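Local coordinates for protein dermonecrotic toxin (Pasteurella multocida, PDB 2EBF) that acts as a dermonecrotic and mitogenic toxin that induces bone resorption and is associated with severe progressive atrophic rhinitis in pigs, at residues I46-L57 with A117-A128. Residues are numbered along the deposited sequence; the frame is centred on the assembly and turned at random.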
loop_
_atom_site.group_PDB
_atom_site.type_symbol
_atom_site.label_atom_id
_atom_site.label_comp_id
_atom_site.label_asym_id
_atom_site.label_seq_id
_atom_site.Cartn_x
_atom_site.Cartn_y
_atom_site.Cartn_z
ATOM N N ILE A 46 1.213 -6.015 -22.400
ATOM C CA ILE A 46 0.235 -7.107 -22.155
ATOM C C ILE A 46 -0.440 -7.525 -23.469
ATOM O O ILE A 46 -1.676 -7.573 -23.590
ATOM C CB ILE A 46 -0.795 -6.747 -21.035
ATOM C CG1 ILE A 46 -0.077 -6.274 -19.765
ATOM C CG2 ILE A 46 -1.650 -7.941 -20.658
ATOM C CD1 ILE A 46 -0.167 -4.817 -19.579
ATOM N N GLY A 47 0.399 -7.788 -24.468
ATOM C CA GLY A 47 -0.066 -8.122 -25.808
ATOM C C GLY A 47 -0.745 -9.476 -25.825
ATOM O O GLY A 47 -0.324 -10.397 -25.108
ATOM N N LEU A 48 -1.796 -9.592 -26.640
ATOM C CA LEU A 48 -2.583 -10.830 -26.721
ATOM C C LEU A 48 -2.344 -11.661 -27.982
ATOM O O LEU A 48 -3.117 -12.564 -28.277
ATOM C CB LEU A 48 -4.070 -10.520 -26.569
ATOM C CG LEU A 48 -4.479 -9.917 -25.217
ATOM C CD1 LEU A 48 -5.924 -9.513 -25.246
ATOM C CD2 LEU A 48 -4.194 -10.904 -24.067
ATOM N N GLU A 49 -1.258 -11.377 -28.702
ATOM C CA GLU A 49 -0.950 -12.098 -29.949
ATOM C C GLU A 49 -0.724 -13.594 -29.758
ATOM O O GLU A 49 -0.905 -14.376 -30.694
ATOM C CB GLU A 49 0.251 -11.483 -30.675
ATOM C CG GLU A 49 0.020 -10.064 -31.164
ATOM C CD GLU A 49 0.540 -9.004 -30.200
ATOM O OE1 GLU A 49 0.993 -7.944 -30.692
ATOM O OE2 GLU A 49 0.506 -9.216 -28.965
ATOM N N GLY A 50 -0.320 -13.991 -28.553
ATOM C CA GLY A 50 -0.058 -15.394 -28.272
ATOM C C GLY A 50 -1.101 -16.088 -27.416
ATOM O O GLY A 50 -0.854 -17.177 -26.894
ATOM N N VAL A 51 -2.263 -15.459 -27.267
ATOM C CA VAL A 51 -3.332 -16.008 -26.454
ATOM C C VAL A 51 -4.511 -16.300 -27.376
ATOM O O VAL A 51 -4.961 -15.417 -28.100
ATOM C CB VAL A 51 -3.769 -15.012 -25.341
ATOM C CG1 VAL A 51 -4.925 -15.575 -24.523
ATOM C CG2 VAL A 51 -2.607 -14.651 -24.436
ATOM N N TRP A 52 -4.994 -17.542 -27.343
ATOM C CA TRP A 52 -6.116 -17.975 -28.161
ATOM C C TRP A 52 -7.333 -17.103 -27.926
ATOM O O TRP A 52 -7.583 -16.654 -26.800
ATOM C CB TRP A 52 -6.520 -19.408 -27.819
ATOM C CG TRP A 52 -5.609 -20.502 -28.286
ATOM C CD1 TRP A 52 -4.675 -20.454 -29.295
ATOM C CD2 TRP A 52 -5.588 -21.840 -27.783
ATOM N NE1 TRP A 52 -4.064 -21.689 -29.427
ATOM C CE2 TRP A 52 -4.608 -22.551 -28.511
ATOM C CE3 TRP A 52 -6.308 -22.507 -26.776
ATOM C CZ2 TRP A 52 -4.325 -23.896 -28.266
ATOM C CZ3 TRP A 52 -6.022 -23.840 -26.529
ATOM C CH2 TRP A 52 -5.034 -24.520 -27.273
ATOM N N THR A 53 -8.083 -16.867 -28.999
ATOM C CA THR A 53 -9.398 -16.234 -28.911
ATOM C C THR A 53 -10.434 -17.307 -28.557
ATOM O O THR A 53 -10.135 -18.491 -28.674
ATOM C CB THR A 53 -9.790 -15.607 -30.252
ATOM O OG1 THR A 53 -9.770 -16.621 -31.273
ATOM C CG2 THR A 53 -8.819 -14.474 -30.611
ATOM N N PRO A 54 -11.647 -16.902 -28.114
ATOM C CA PRO A 54 -12.704 -17.871 -27.781
ATOM C C PRO A 54 -13.062 -18.853 -28.904
ATOM O O PRO A 54 -13.296 -20.031 -28.624
ATOM C CB PRO A 54 -13.913 -16.975 -27.445
ATOM C CG PRO A 54 -13.317 -15.715 -26.978
ATOM C CD PRO A 54 -12.088 -15.523 -27.848
ATOM N N GLU A 55 -13.106 -18.387 -30.156
ATOM C CA GLU A 55 -13.406 -19.287 -31.289
ATOM C C GLU A 55 -12.361 -20.381 -31.425
ATOM O O GLU A 55 -12.685 -21.535 -31.696
ATOM C CB GLU A 55 -13.515 -18.530 -32.618
ATOM C CG GLU A 55 -14.730 -17.617 -32.756
ATOM C CD GLU A 55 -16.076 -18.329 -32.664
ATOM O OE1 GLU A 55 -16.192 -19.530 -33.001
ATOM O OE2 GLU A 55 -17.043 -17.658 -32.257
ATOM N N VAL A 56 -11.104 -20.018 -31.229
ATOM C CA VAL A 56 -10.033 -20.993 -31.306
ATOM C C VAL A 56 -10.157 -22.009 -30.151
ATOM O O VAL A 56 -10.063 -23.225 -30.364
ATOM C CB VAL A 56 -8.656 -20.294 -31.333
ATOM C CG1 VAL A 56 -7.558 -21.263 -30.990
ATOM C CG2 VAL A 56 -8.405 -19.678 -32.704
ATOM N N LEU A 57 -10.394 -21.504 -28.943
ATOM C CA LEU A 57 -10.602 -22.366 -27.776
ATOM C C LEU A 57 -11.719 -23.383 -28.010
ATOM O O LEU A 57 -11.569 -24.558 -27.667
ATOM C CB LEU A 57 -10.950 -21.534 -26.541
ATOM C CG LEU A 57 -10.412 -21.940 -25.155
ATOM C CD1 LEU A 57 -11.434 -21.645 -24.063
ATOM C CD2 LEU A 57 -9.869 -23.369 -25.040
ATOM N N ALA A 117 -6.452 -28.429 -23.757
ATOM C CA ALA A 117 -6.700 -27.071 -24.263
ATOM C C ALA A 117 -6.565 -26.022 -23.153
ATOM O O ALA A 117 -5.959 -24.972 -23.361
ATOM C CB ALA A 117 -8.089 -26.985 -24.904
ATOM N N PHE A 118 -7.126 -26.314 -21.981
ATOM C CA PHE A 118 -7.138 -25.356 -20.870
ATOM C C PHE A 118 -5.728 -25.110 -20.329
ATOM O O PHE A 118 -5.353 -23.973 -20.023
ATOM C CB PHE A 118 -8.082 -25.818 -19.752
ATOM C CG PHE A 118 -9.558 -25.678 -20.085
ATOM C CD1 PHE A 118 -10.527 -25.976 -19.132
ATOM C CD2 PHE A 118 -9.979 -25.236 -21.342
ATOM C CE1 PHE A 118 -11.894 -25.855 -19.426
ATOM C CE2 PHE A 118 -11.342 -25.107 -21.637
ATOM C CZ PHE A 118 -12.297 -25.420 -20.676
ATOM N N ARG A 119 -4.940 -26.173 -20.230
ATOM C CA ARG A 119 -3.551 -26.049 -19.776
ATOM C C ARG A 119 -2.709 -25.232 -20.748
ATOM O O ARG A 119 -1.864 -24.427 -20.330
ATOM C CB ARG A 119 -2.921 -27.431 -19.568
ATOM C CG ARG A 119 -3.498 -28.191 -18.368
ATOM C CD ARG A 119 -2.834 -29.561 -18.227
ATOM N NE ARG A 119 -3.153 -30.178 -16.938
ATOM C CZ ARG A 119 -3.715 -31.375 -16.774
ATOM N NH1 ARG A 119 -4.035 -32.127 -17.822
ATOM N NH2 ARG A 119 -3.950 -31.823 -15.547
ATOM N N GLU A 120 -2.928 -25.444 -22.043
ATOM C CA GLU A 120 -2.212 -24.674 -23.052
ATOM C C GLU A 120 -2.580 -23.199 -22.941
ATOM O O GLU A 120 -1.710 -22.331 -22.969
ATOM C CB GLU A 120 -2.487 -25.203 -24.461
ATOM C CG GLU A 120 -2.109 -24.211 -25.588
ATOM C CD GLU A 120 -0.611 -23.908 -25.673
ATOM O OE1 GLU A 120 -0.215 -22.948 -26.405
ATOM O OE2 GLU A 120 0.175 -24.636 -25.026
ATOM N N LEU A 121 -3.871 -22.928 -22.801
ATOM C CA LEU A 121 -4.354 -21.562 -22.620
ATOM C C LEU A 121 -3.760 -20.914 -21.365
ATOM O O LEU A 121 -3.358 -19.752 -21.395
ATOM C CB LEU A 121 -5.883 -21.540 -22.550
ATOM C CG LEU A 121 -6.570 -20.196 -22.297
ATOM C CD1 LEU A 121 -6.176 -19.125 -23.325
ATOM C CD2 LEU A 121 -8.078 -20.378 -22.266
ATOM N N ARG A 122 -3.721 -21.661 -20.267
ATOM C CA ARG A 122 -3.137 -21.147 -19.022
ATOM C C ARG A 122 -1.667 -20.773 -19.211
ATOM O O ARG A 122 -1.223 -19.728 -18.740
ATOM C CB ARG A 122 -3.299 -22.157 -17.882
ATOM C CG ARG A 122 -2.847 -21.617 -16.528
ATOM C CD ARG A 122 -3.159 -22.584 -15.386
ATOM N NE ARG A 122 -2.626 -23.921 -15.636
ATOM C CZ ARG A 122 -2.992 -25.014 -14.967
ATOM N NH1 ARG A 122 -3.888 -24.938 -13.998
ATOM N NH2 ARG A 122 -2.456 -26.191 -15.270
ATOM N N THR A 123 -0.916 -21.621 -19.907
ATOM C CA THR A 123 0.496 -21.332 -20.188
ATOM C C THR A 123 0.624 -20.068 -21.059
ATOM O O THR A 123 1.513 -19.244 -20.840
ATOM C CB THR A 123 1.187 -22.543 -20.839
ATOM O OG1 THR A 123 1.082 -23.664 -19.956
ATOM C CG2 THR A 123 2.663 -22.267 -21.089
ATOM N N GLN A 124 -0.284 -19.901 -22.023
ATOM C CA GLN A 124 -0.302 -18.687 -22.863
ATOM C C GLN A 124 -0.465 -17.423 -22.041
ATOM O O GLN A 124 0.178 -16.399 -22.320
ATOM C CB GLN A 124 -1.416 -18.736 -23.915
ATOM C CG GLN A 124 -1.209 -19.785 -24.997
ATOM C CD GLN A 124 -2.421 -19.979 -25.887
ATOM O OE1 GLN A 124 -2.373 -20.774 -26.836
ATOM N NE2 GLN A 124 -3.510 -19.264 -25.603
ATOM N N LEU A 125 -1.362 -17.481 -21.063
ATOM C CA LEU A 125 -1.630 -16.334 -20.202
ATOM C C LEU A 125 -0.404 -16.049 -19.352
ATOM O O LEU A 125 -0.028 -14.900 -19.168
ATOM C CB LEU A 125 -2.842 -16.596 -19.302
ATOM C CG LEU A 125 -4.194 -16.817 -20.017
ATOM C CD1 LEU A 125 -5.161 -17.511 -19.060
ATOM C CD2 LEU A 125 -4.759 -15.494 -20.504
ATOM N N GLU A 126 0.213 -17.099 -18.829
ATOM C CA GLU A 126 1.444 -16.917 -18.036
ATOM C C GLU A 126 2.540 -16.224 -18.842
ATOM O O GLU A 126 3.198 -15.295 -18.351
ATOM C CB GLU A 126 1.939 -18.247 -17.500
ATOM C CG GLU A 126 1.079 -18.878 -16.441
ATOM C CD GLU A 126 1.565 -20.277 -16.100
ATOM O OE1 GLU A 126 2.588 -20.703 -16.679
ATOM O OE2 GLU A 126 0.938 -20.954 -15.265
ATOM N N LYS A 127 2.715 -16.655 -20.086
ATOM C CA LYS A 127 3.727 -16.091 -20.964
ATOM C C LYS A 127 3.396 -14.666 -21.420
ATOM O O LYS A 127 4.306 -13.885 -21.676
ATOM C CB LYS A 127 3.973 -16.997 -22.180
ATOM C CG LYS A 127 4.552 -18.365 -21.823
ATOM C CD LYS A 127 5.285 -19.009 -23.003
ATOM C CE LYS A 127 4.336 -19.545 -24.053
ATOM N NZ LYS A 127 5.081 -20.147 -25.213
ATOM N N ALA A 128 2.108 -14.331 -21.526
ATOM C CA ALA A 128 1.699 -12.986 -21.907
ATOM C C ALA A 128 1.938 -11.965 -20.792
ATOM O O ALA A 128 2.122 -10.767 -21.065
ATOM C CB ALA A 128 0.220 -12.973 -22.332
HETATM O O HOH W 1 2.374 -9.925 -23.444
HETATM O O HOH W 2 1.268 -15.895 -24.751
#
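Gly47, Val51 and Leu57 meet Ala128, Gln124 and Ala117 in turn, so 46-57 runs antiparallel to 117-128 in the helical region matching the toxin's membrane localization domain. The backbones come closest at Val51 and Gln124, CA to CA 5.4 Å. Segment 46-57 is a loop with a type I beta turn at Leu48-Val51, extended over Val51-Thr53, and then enters helix 54-60 with Thr53 as N-cap, while 117-128 is helical throughout. Two waters join their carbonyls: one donates to Gly47 O and Ala128 O, the other to Gln124 O and weakly to Gly50 O.

Val51 splits its branches between two sites. CG1, anti to the backbone N (chi1 178°), reaches Leu121 CD1 and Leu125 CD2, each at 4.0 Å, whereas CG2 meets Ala128 CB at 3.9 Å. Farther along, Leu57 places CD1 on Leu121 CD2; its CD2 approaches Ala117 CB and comes in at the edge of the Phe118 ring, 4.1 Å from CE2. Behind this apolar row, helices 70-84 and 88-108 add Ile75 against Phe118 and Met99 against Leu125.

The Trp52 indole lies between Val56 of the helix that follows and Gln124. Val56 CG1 sits 3.4 Å from the indole plane on one face, and the Gln124 amide stands on the opposite face almost perpendicular to the ring, the planes 89° apart. His83 NE2 forms a hydrogen bond with Trp52 O, tying this loop to helix 70-84. At the six-membered end of the indole, Glu120 CG, swung anti to the backbone N (chi1 163°), lies 3.4 Å from Trp52 CH2.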